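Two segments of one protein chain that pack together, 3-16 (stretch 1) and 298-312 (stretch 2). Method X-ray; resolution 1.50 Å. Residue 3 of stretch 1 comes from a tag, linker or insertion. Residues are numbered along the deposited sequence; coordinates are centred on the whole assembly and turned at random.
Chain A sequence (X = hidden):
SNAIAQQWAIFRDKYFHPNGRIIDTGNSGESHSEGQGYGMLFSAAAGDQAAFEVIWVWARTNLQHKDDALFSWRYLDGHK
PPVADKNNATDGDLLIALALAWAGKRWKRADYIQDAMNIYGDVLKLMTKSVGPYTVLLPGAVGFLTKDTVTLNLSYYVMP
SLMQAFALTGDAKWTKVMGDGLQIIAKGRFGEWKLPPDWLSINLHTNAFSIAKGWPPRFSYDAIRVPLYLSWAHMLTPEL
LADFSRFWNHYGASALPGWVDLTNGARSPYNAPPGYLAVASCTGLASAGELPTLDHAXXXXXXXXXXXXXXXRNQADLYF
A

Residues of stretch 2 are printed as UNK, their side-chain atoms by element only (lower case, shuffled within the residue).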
ATOM      1  N   ALA A   3      -8.770  17.641   8.440  1.00 30.48           N
ATOM      2  CA  ALA A   3      -9.106  17.916   7.044  1.00 28.56           C
ATOM      3  C   ALA A   3      -7.889  17.690   6.149  1.00 26.48           C
ATOM      4  O   ALA A   3      -6.763  18.040   6.511  1.00 28.65           O
ATOM      5  CB  ALA A   3      -9.636  19.330   6.887  1.00 29.94           C
ATOM      6  N   ILE A   4      -8.125  17.107   4.972  1.00 24.04           N
ATOM      7  CA  ILE A   4      -7.027  16.529   4.197  1.00 21.26           C
ATOM      8  C   ILE A   4      -6.041  17.597   3.744  1.00 20.47           C
ATOM      9  O   ILE A   4      -4.822  17.396   3.801  1.00 20.68           O
ATOM     10  CB  ILE A   4      -7.555  15.670   3.034  1.00 21.44           C
ATOM     11  CG1 ILE A   4      -8.037  14.320   3.575  1.00 22.55           C
ATOM     12  CG2 ILE A   4      -6.487  15.476   1.951  1.00 21.97           C
ATOM     13  CD1 ILE A   4      -8.777  13.489   2.564  1.00 24.54           C
ATOM     14  N   ALA A   5      -6.542  18.740   3.275  1.00 19.82           N
ATOM     15  CA  ALA A   5      -5.632  19.779   2.807  1.00 20.67           C
ATOM     16  C   ALA A   5      -4.698  20.244   3.923  1.00 19.12           C
ATOM     17  O   ALA A   5      -3.512  20.505   3.685  1.00 18.70           O
ATOM     18  CB  ALA A   5      -6.420  20.946   2.214  1.00 21.21           C
ATOM     19  N   GLN A   6      -5.202  20.333   5.155  1.00 19.70           N
ATOM     20  CA  GLN A   6      -4.342  20.793   6.240  1.00 20.91           C
ATOM     21  C   GLN A   6      -3.339  19.725   6.660  1.00 19.26           C
ATOM     22  O   GLN A   6      -2.193  20.045   6.998  1.00 20.61           O
ATOM     23  CB  GLN A   6      -5.173  21.294   7.424  1.00 26.29           C
ATOM     24  CG  GLN A   6      -5.915  22.600   7.130  1.00 31.03           C
ATOM     25  CD  GLN A   6      -6.966  22.454   6.037  1.00 35.72           C
ATOM     26  OE1 GLN A   6      -6.792  22.952   4.929  1.00 37.84           O
ATOM     27  NE2 GLN A   6      -8.073  21.793   6.359  1.00 37.71           N
ATOM     28  N   GLN A   7      -3.749  18.454   6.653  1.00 16.99           N
ATOM     29  CA  GLN A   7      -2.801  17.386   6.963  1.00 16.64           C
ATOM     30  C   GLN A   7      -1.744  17.245   5.869  1.00 14.04           C
ATOM     31  O   GLN A   7      -0.564  17.014   6.167  1.00 13.92           O
ATOM     32  CB  GLN A   7      -3.542  16.070   7.213  1.00 17.24           C
ATOM     33  CG  GLN A   7      -4.456  16.115   8.439  1.00 19.16           C
ATOM     34  CD  GLN A   7      -3.716  16.522   9.703  1.00 21.35           C
ATOM     35  OE1 GLN A   7      -2.765  15.865  10.112  1.00 23.01           O
ATOM     36  NE2 GLN A   7      -4.147  17.623  10.319  1.00 23.44           N
ATOM     37  N   TRP A   8      -2.143  17.384   4.598  1.00 12.17           N
ATOM     38  CA  TRP A   8      -1.162  17.362   3.516  1.00 11.80           C
ATOM     39  C   TRP A   8      -0.135  18.480   3.668  1.00 13.60           C
ATOM     40  O   TRP A   8       1.059  18.266   3.443  1.00 15.64           O
ATOM     41  CB  TRP A   8      -1.841  17.429   2.145  1.00 13.42           C
ATOM     42  CG  TRP A   8      -0.890  17.831   1.019  1.00 12.72           C
ATOM     43  CD1 TRP A   8      -0.949  18.976   0.276  1.00 14.09           C
ATOM     44  CD2 TRP A   8       0.254  17.100   0.535  1.00 12.91           C
ATOM     45  NE1 TRP A   8       0.076  18.998  -0.643  1.00 14.27           N
ATOM     46  CE2 TRP A   8       0.826  17.861  -0.508  1.00 13.36           C
ATOM     47  CE3 TRP A   8       0.839  15.873   0.871  1.00 13.00           C
ATOM     48  CZ2 TRP A   8       1.956  17.437  -1.216  1.00 13.17           C
ATOM     49  CZ3 TRP A   8       1.970  15.455   0.170  1.00 12.54           C
ATOM     50  CH2 TRP A   8       2.513  16.240  -0.866  1.00 13.01           C
ATOM     51  N   ALA A   9      -0.576  19.675   4.073  1.00 14.51           N
ATOM     52  CA  ALA A   9       0.362  20.783   4.246  1.00 15.24           C
ATOM     53  C   ALA A   9       1.459  20.443   5.253  1.00 15.44           C
ATOM     54  O   ALA A   9       2.623  20.820   5.067  1.00 15.10           O
ATOM     55  CB  ALA A   9      -0.386  22.043   4.670  1.00 16.58           C
ATOM     56  N   ILE A  10       1.110  19.735   6.329  1.00 13.95           N
ATOM     57  CA  ILE A  10       2.113  19.285   7.292  1.00 14.20           C
ATOM     58  C   ILE A  10       3.043  18.250   6.667  1.00 12.96           C
ATOM     59  O   ILE A  10       4.273  18.341   6.794  1.00 14.57           O
ATOM     60  CB  ILE A  10       1.434  18.735   8.558  1.00 14.57           C
ATOM     61  CG1 ILE A  10       0.621  19.824   9.259  1.00 16.52           C
ATOM     62  CG2 ILE A  10       2.466  18.175   9.505  1.00 15.84           C
ATOM     63  CD1 ILE A  10      -0.413  19.252  10.233  1.00 18.24           C
ATOM     64  N   PHE A  11       2.470  17.224   6.018  1.00 12.63           N
ATOM     65  CA  PHE A  11       3.283  16.211   5.349  1.00 11.09           C
ATOM     66  C   PHE A  11       4.227  16.858   4.348  1.00 11.13           C
ATOM     67  O   PHE A  11       5.427  16.557   4.321  1.00 12.86           O
ATOM     68  CB  PHE A  11       2.377  15.195   4.644  1.00 11.46           C
ATOM     69  CG  PHE A  11       3.102  13.976   4.132  1.00 12.65           C
ATOM     70  CD1 PHE A  11       3.187  12.826   4.904  1.00 14.41           C
ATOM     71  CD2 PHE A  11       3.690  13.978   2.877  1.00 13.34           C
ATOM     72  CE1 PHE A  11       3.852  11.688   4.431  1.00 13.61           C
ATOM     73  CE2 PHE A  11       4.355  12.848   2.396  1.00 13.93           C
ATOM     74  CZ  PHE A  11       4.437  11.708   3.173  1.00 14.43           C
ATOM     75  N   ARG A  12       3.693  17.775   3.540  1.00 10.60           N
ATOM     76  CA  ARG A  12       4.485  18.428   2.504  1.00 12.08           C
ATOM     77  C   ARG A  12       5.627  19.235   3.108  1.00 12.96           C
ATOM     78  O   ARG A  12       6.760  19.202   2.606  1.00 13.29           O
ATOM     79  CB  ARG A  12       3.579  19.325   1.656  1.00 13.88           C
ATOM     80  CG  ARG A  12       4.292  20.007   0.496  1.00 16.18           C
ATOM     81  CD  ARG A  12       3.399  21.068  -0.130  1.00 17.84           C
ATOM     82  NE  ARG A  12       3.078  22.134   0.811  1.00 22.76           N
ATOM     83  CZ  ARG A  12       1.942  22.828   0.803  1.00 25.12           C
ATOM     84  NH1 ARG A  12       1.008  22.567  -0.103  1.00 26.85           N
ATOM     85  NH2 ARG A  12       1.734  23.781   1.705  1.00 25.96           N
ATOM     86  N   ASP A  13       5.355  19.960   4.193  1.00 14.67           N
ATOM     87  CA  ASP A  13       6.408  20.752   4.825  1.00 16.29           C
ATOM     88  C   ASP A  13       7.557  19.866   5.300  1.00 17.03           C
ATOM     89  O   ASP A  13       8.726  20.267   5.237  1.00 18.10           O
ATOM     90  CB  ASP A  13       5.817  21.546   5.990  1.00 21.78           C
ATOM     91  CG  ASP A  13       6.874  22.276   6.797  1.00 30.26           C
ATOM     92  OD1 ASP A  13       6.853  22.167   8.043  1.00 32.23           O
ATOM     93  OD2 ASP A  13       7.721  22.967   6.188  1.00 33.47           O
ATOM     94  N   LYS A  14       7.246  18.651   5.763  1.00 15.69           N
ATOM     95  CA  LYS A  14       8.264  17.791   6.359  1.00 15.63           C
ATOM     96  C   LYS A  14       9.047  16.999   5.313  1.00 14.33           C
ATOM     97  O   LYS A  14      10.266  16.832   5.450  1.00 15.80           O
ATOM     98  CB  LYS A  14       7.612  16.829   7.356  1.00 17.10           C
ATOM     99  CG  LYS A  14       7.054  17.526   8.590  1.00 20.78           C
ATOM    100  CD  LYS A  14       6.352  16.550   9.515  1.00 23.26           C
ATOM    101  CE  LYS A  14       6.550  16.943  10.971  1.00 28.61           C
ATOM    102  NZ  LYS A  14       7.685  16.204  11.591  1.00 31.04           N
ATOM    103  N   TYR A  15       8.378  16.511   4.260  1.00 12.58           N
ATOM    104  CA  TYR A  15       8.964  15.487   3.408  1.00 12.04           C
ATOM    105  C   TYR A  15       9.040  15.830   1.931  1.00 10.77           C
ATOM    106  O   TYR A  15       9.702  15.091   1.192  1.00 12.36           O
ATOM    107  CB  TYR A  15       8.221  14.150   3.574  1.00 12.05           C
ATOM    108  CG  TYR A  15       8.064  13.733   5.019  1.00 11.54           C
ATOM    109  CD1 TYR A  15       9.178  13.506   5.827  1.00 12.68           C
ATOM    110  CD2 TYR A  15       6.806  13.580   5.579  1.00 12.13           C
ATOM    111  CE1 TYR A  15       9.041  13.137   7.154  1.00 12.78           C
ATOM    112  CE2 TYR A  15       6.657  13.210   6.911  1.00 13.39           C
ATOM    113  CZ  TYR A  15       7.774  12.993   7.685  1.00 14.13           C
ATOM    114  OH  TYR A  15       7.642  12.622   9.000  1.00 17.18           O
ATOM    115  N   PHE A  16       8.391  16.898   1.476  1.00 11.84           N
ATOM    116  CA  PHE A  16       8.397  17.281   0.069  1.00 11.76           C
ATOM    117  C   PHE A  16       9.545  18.241  -0.224  1.00 10.59           C
ATOM    118  O   PHE A  16       9.820  19.166   0.548  1.00 12.31           O
ATOM    119  CB  PHE A  16       7.055  17.935  -0.276  1.00 11.76           C
ATOM    120  CG  PHE A  16       7.020  18.629  -1.622  1.00 10.56           C
ATOM    121  CD1 PHE A  16       6.732  17.925  -2.782  1.00 12.11           C
ATOM    122  CD2 PHE A  16       7.236  19.993  -1.713  1.00 11.72           C
ATOM    123  CE1 PHE A  16       6.680  18.576  -4.013  1.00 12.13           C
ATOM    124  CE2 PHE A  16       7.188  20.657  -2.942  1.00 12.61           C
ATOM    125  CZ  PHE A  16       6.909  19.954  -4.086  1.00 12.53           C
ATOM    126  N   UNK A 298       5.513  10.608  14.920  1.00 14.71           N
ATOM    127  CA  UNK A 298       6.899  10.390  15.359  1.00 14.76           C
ATOM    128  C   UNK A 298       7.876  10.169  14.224  1.00 15.85           C
ATOM    129  O   UNK A 298       9.087  10.339  14.436  1.00 17.65           O
ATOM    130  c   UNK A 298       4.651   9.438  15.176  1.00 15.08           C
ATOM    131  c   UNK A 298       5.635   8.374  15.602  1.00 14.84           C
ATOM    132  c   UNK A 298       6.801   9.117  16.210  1.00 15.61           C
ATOM    133  N   UNK A 299       7.403   9.772  13.046  1.00 15.24           N
ATOM    134  CA  UNK A 299       8.287   9.493  11.925  1.00 14.94           C
ATOM    135  C   UNK A 299       7.493   9.477  10.627  1.00 12.45           C
ATOM    136  O   UNK A 299       6.261   9.542  10.616  1.00 11.98           O
ATOM    137  c   UNK A 299       8.210   6.941  12.260  1.00 21.84           C
ATOM    138  c   UNK A 299       9.091   8.191  12.120  1.00 18.55           C
ATOM    139  o   UNK A 299       7.013   6.967  11.913  1.00 22.13           O
ATOM    140  o   UNK A 299       8.738   5.898  12.715  1.00 25.53           O
ATOM    141  N   UNK A 300       8.236   9.370   9.528  1.00 12.76           N
ATOM    142  CA  UNK A 300       7.640   9.351   8.198  1.00 10.31           C
ATOM    143  C   UNK A 300       6.672   8.181   8.021  1.00  9.16           C
ATOM    144  O   UNK A 300       5.589   8.348   7.446  1.00  9.47           O
ATOM    145  c   UNK A 300       7.895   9.961   4.932  1.00 13.67           C
ATOM    146  c   UNK A 300       8.305   8.951   5.785  1.00 11.78           C
ATOM    147  c   UNK A 300       7.462   9.675   3.657  1.00 16.43           C
ATOM    148  c   UNK A 300       8.267   7.643   5.329  1.00 14.10           C
ATOM    149  c   UNK A 300       8.764   9.271   7.169  1.00 10.28           C
ATOM    150  c   UNK A 300       7.832   7.348   4.052  1.00 15.72           C
ATOM    151  o   UNK A 300       7.001   8.095   1.943  1.00 20.54           O
ATOM    152  c   UNK A 300       7.434   8.375   3.220  1.00 18.04           C
ATOM    153  N   UNK A 301       7.055   6.984   8.466  1.00  8.72           N
ATOM    154  CA  UNK A 301       6.179   5.830   8.283  1.00  8.73           C
ATOM    155  C   UNK A 301       4.804   6.099   8.880  1.00  8.27           C
ATOM    156  O   UNK A 301       3.769   5.848   8.248  1.00  7.60           O
ATOM    157  o   UNK A 301       3.142   0.304   8.895  1.00 11.36           O
ATOM    158  c   UNK A 301       4.041   1.330   8.898  1.00 10.75           C
ATOM    159  c   UNK A 301       5.785   2.566   7.858  1.00 10.27           C
ATOM    160  c   UNK A 301       6.798   4.595   8.949  1.00 10.18           C
ATOM    161  c   UNK A 301       4.971   3.220  10.000  1.00  9.15           C
ATOM    162  c   UNK A 301       4.883   1.512   7.831  1.00  9.73           C
ATOM    163  c   UNK A 301       5.845   3.430   8.941  1.00  9.87           C
ATOM    164  c   UNK A 301       4.076   2.184   9.985  1.00  9.67           C
ATOM    165  N   UNK A 302       4.782   6.590  10.114  1.00  8.54           N
ATOM    166  CA  UNK A 302       3.515   6.818  10.798  1.00  7.60           C
ATOM    167  C   UNK A 302       2.716   7.920  10.110  1.00  8.34           C
ATOM    168  O   UNK A 302       1.486   7.821   9.979  1.00  8.86           O
ATOM    169  c   UNK A 302       3.795   7.198  12.254  1.00  9.92           C
ATOM    170  o   UNK A 302       2.593   7.264  12.993  1.00 11.22           O
ATOM    171  N   UNK A 303       3.396   8.976   9.659  1.00  8.29           N
ATOM    172  CA  UNK A 303       2.709  10.079   8.995  1.00  8.36           C
ATOM    173  C   UNK A 303       2.015   9.618   7.712  1.00  8.23           C
ATOM    174  O   UNK A 303       0.861   9.976   7.454  1.00  7.93           O
ATOM    175  c   UNK A 303       3.698  11.206   8.696  1.00  9.66           C
ATOM    176  N   UNK A 304       2.701   8.816   6.895  1.00  7.94           N
ATOM    177  CA  UNK A 304       2.094   8.337   5.661  1.00  7.94           C
ATOM    178  C   UNK A 304       0.904   7.423   5.938  1.00  8.33           C
ATOM    179  O   UNK A 304      -0.131   7.527   5.268  1.00 10.37           O
ATOM    180  c   UNK A 304       3.144   7.644   4.788  1.00  7.95           C
ATOM    181  N   UNK A 305       1.022   6.535   6.929  1.00  6.56           N
ATOM    182  CA  UNK A 305      -0.091   5.641   7.243  1.00  7.88           C
ATOM    183  C   UNK A 305      -1.297   6.414   7.774  1.00  7.32           C
ATOM    184  O   UNK A 305      -2.448   6.106   7.426  1.00  7.77           O
ATOM    185  c   UNK A 305       0.373   4.575   8.241  1.00  8.26           C
ATOM    186  c   UNK A 305      -1.110   2.687   7.408  1.00  8.61           C
ATOM    187  c   UNK A 305      -0.631   3.485   8.619  1.00  7.67           C
ATOM    188  c   UNK A 305       0.018   2.553   9.633  1.00  9.57           C
ATOM    189  N   UNK A 306      -1.051   7.424   8.612  1.00  6.73           N
ATOM    190  CA  UNK A 306      -2.129   8.270   9.107  1.00  7.32           C
ATOM    191  C   UNK A 306      -2.815   9.010   7.963  1.00  7.57           C
ATOM    192  O   UNK A 306      -4.049   9.056   7.898  1.00  7.15           O
ATOM    193  c   UNK A 306      -2.652  10.163  10.705  1.00  9.63           C
ATOM    194  c   UNK A 306      -1.555   9.239  10.141  1.00  9.02           C
ATOM    195  o   UNK A 306      -0.986   8.488  11.224  1.00 10.11           O
ATOM    196  N   UNK A 307      -2.035   9.557   7.020  1.00  8.29           N
ATOM    197  CA  UNK A 307      -2.637  10.212   5.862  1.00  9.26           C
ATOM    198  C   UNK A 307      -3.512   9.254   5.059  1.00 10.16           C
ATOM    199  O   UNK A 307      -4.605   9.633   4.617  1.00 10.17           O
ATOM    200  c   UNK A 307      -1.562  10.801   4.949  1.00 13.78           C
ATOM    201  s   UNK A 307      -2.012  13.581   5.286  1.00 17.56           S
ATOM    202  c   UNK A 307      -3.431  13.130   4.275  1.00 17.92           C
ATOM    203  c   UNK A 307      -0.953  12.100   5.387  1.00 17.25           C
ATOM    204  N   UNK A 308      -3.045   8.018   4.848  1.00  9.42           N
ATOM    205  CA  UNK A 308      -3.857   7.020   4.153  1.00 10.84           C
ATOM    206  C   UNK A 308      -5.192   6.816   4.865  1.00  9.81           C
ATOM    207  O   UNK A 308      -6.241   6.667   4.222  1.00 10.80           O
ATOM    208  c   UNK A 308      -0.808   6.236   3.170  1.00 22.61           C
ATOM    209  c   UNK A 308      -2.043   5.326   3.063  1.00 17.48           C
ATOM    210  c   UNK A 308      -2.562   5.250   1.626  1.00 17.33           C
ATOM    211  c   UNK A 308      -3.084   5.706   4.112  1.00 12.82           C
ATOM    212  N   UNK A 309      -5.178   6.824   6.202  1.00  8.51           N
ATOM    213  CA  UNK A 309      -6.424   6.691   6.954  1.00  9.21           C
ATOM    214  C   UNK A 309      -7.368   7.877   6.745  1.00  9.88           C
ATOM    215  O   UNK A 309      -8.588   7.688   6.676  1.00  9.47           O
ATOM    216  c   UNK A 309      -6.118   6.500   8.433  1.00  9.73           C
ATOM    217  N   UNK A 310      -6.831   9.105   6.687  1.00  9.09           N
ATOM    218  CA  UNK A 310      -7.651  10.276   6.378  1.00  9.53           C
ATOM    219  C   UNK A 310      -8.315  10.137   5.016  1.00  9.91           C
ATOM    220  O   UNK A 310      -9.497  10.467   4.855  1.00 10.66           O
ATOM    221  c   UNK A 310      -6.638  12.187   7.742  1.00 11.21           C
ATOM    222  c   UNK A 310      -7.438  13.679   9.470  1.00 13.11           C
ATOM    223  o   UNK A 310      -6.182  13.915  11.502  1.00 15.79           O
ATOM    224  c   UNK A 310      -6.347  13.356  10.251  1.00 13.44           C
ATOM    225  c   UNK A 310      -5.554  11.884   8.542  1.00 12.70           C
ATOM    226  c   UNK A 310      -5.402  12.460   9.792  1.00 11.86           C
ATOM    227  c   UNK A 310      -6.800  11.552   6.384  1.00 10.32           C
ATOM    228  c   UNK A 310      -7.578  13.101   8.222  1.00 13.33           C
ATOM    229  N   UNK A 311      -7.568   9.642   4.028  1.00  9.75           N
ATOM    230  CA  UNK A 311      -8.104   9.488   2.678  1.00  9.58           C
ATOM    231  C   UNK A 311      -9.184   8.415   2.658  1.00 10.58           C
ATOM    232  O   UNK A 311     -10.241   8.588   2.030  1.00 12.78           O
ATOM    233  c   UNK A 311      -4.837  10.335   0.805  1.00 17.20           C
ATOM    234  c   UNK A 311      -7.504   8.885   0.284  1.00 12.77           C
ATOM    235  c   UNK A 311      -6.961   9.241   1.676  1.00 10.95           C
ATOM    236  c   UNK A 311      -6.094  10.497   1.599  1.00 14.39           C
ATOM    237  N   UNK A 312      -8.955   7.310   3.373  1.00  9.37           N
ATOM    238  CA  UNK A 312      -9.950   6.245   3.449  1.00 10.18           C
ATOM    239  C   UNK A 312     -11.221   6.696   4.175  1.00 12.00           C
ATOM    240  O   UNK A 312     -12.332   6.349   3.749  1.00 14.33           O
ATOM    241  c   UNK A 312      -9.337   5.020   4.134  1.00 10.81           C
TER

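Position 298 has three side-chain carbons closing a ring onto the backbone N, which only proline does; Pro 298 points away from stretch 1. Position 299 carries two carbons, the second bearing two oxygens: Asp 299. Acid and amide would differ only in elements, and no side-chain nitrogen is present. Its OD1 accepts from the backbone N of position 302 at 2.9 Å (N-H...O angle 162°), capping the helix that begins at 300.

Position 300 shows one carbon, then a six-carbon ring bearing one oxygen, so it is Tyr 300. Its CD1 lies 3.8 Å from CG of Tyr 15, over that ring's face, and its CE1 is 3.7 Å from CZ of Phe 11. Position 301 has the same atoms and is Tyr 301, but its CA-to-CB bond points away and the ring touches nothing on stretch 1.

Position 302, one carbon and one oxygen, is Ser 302, also without contact. Position 303 has a single carbon: Ala 303. Its CB points toward stretch 1 and sits 4.0 Å from CE2 of Tyr 15 and 4.2 Å from CD1 of Phe 11. Position 304, again one carbon, is Ala 304; its CB is 4.1 Å from CE1 of Phe 11, and its backbone N meets that ring's edge.

Position 305 has four carbons forked at the second, Leu 305, out of reach of stretch 1. At 306 one carbon carries an oxygen and a carbon, giving Thr 306; its OG1 donates to O of Ser 302 at 2.8 Å, a bond within its own helix. Position 307 is an unbranched run of two carbons, a sulfur and a carbon, hence Met 307. Its SD approaches CB of Gln 7 to 3.5 Å, and its CG lies 4.2 Å from CD1 of Phe 11.

Position 308, four carbons forked at the second, is Leu 308, and 309, one carbon, is Ala 309; neither touches stretch 1. Position 310 is another one-carbon, six-carbon-ring, one-oxygen side chain, Tyr 310. CG of Gln 7 stands 4.0 Å from the centroid of the Tyr 310 ring, 16° off its normal, a CH-pi contact over the face. Position 311 has four carbons forked at the first, one arm two carbons long: Ile 311, whose CG1 is 4.1 Å from CD1 of Ile 4. Position 312, one carbon pointing away, is Ala 312.

The helices run nearly antiparallel (164°), their axes 10.6 Å apart at closest approach, so Ile 4 pairs with Tyr 310 and Tyr 15 with Tyr 300. Phe 11 is the knob, seated among Tyr 300, Ala 303, Ala 304 and Met 307. Nearby, Tyr 300 turns its edge to the face of Tyr 15, with planes at 90° and centroids 5.1 Å apart. No hydrogen bond crosses; packing buries 577 Å², both sides summed.

Stretch 2 (298-312) PDYYSAALTMLAYIA
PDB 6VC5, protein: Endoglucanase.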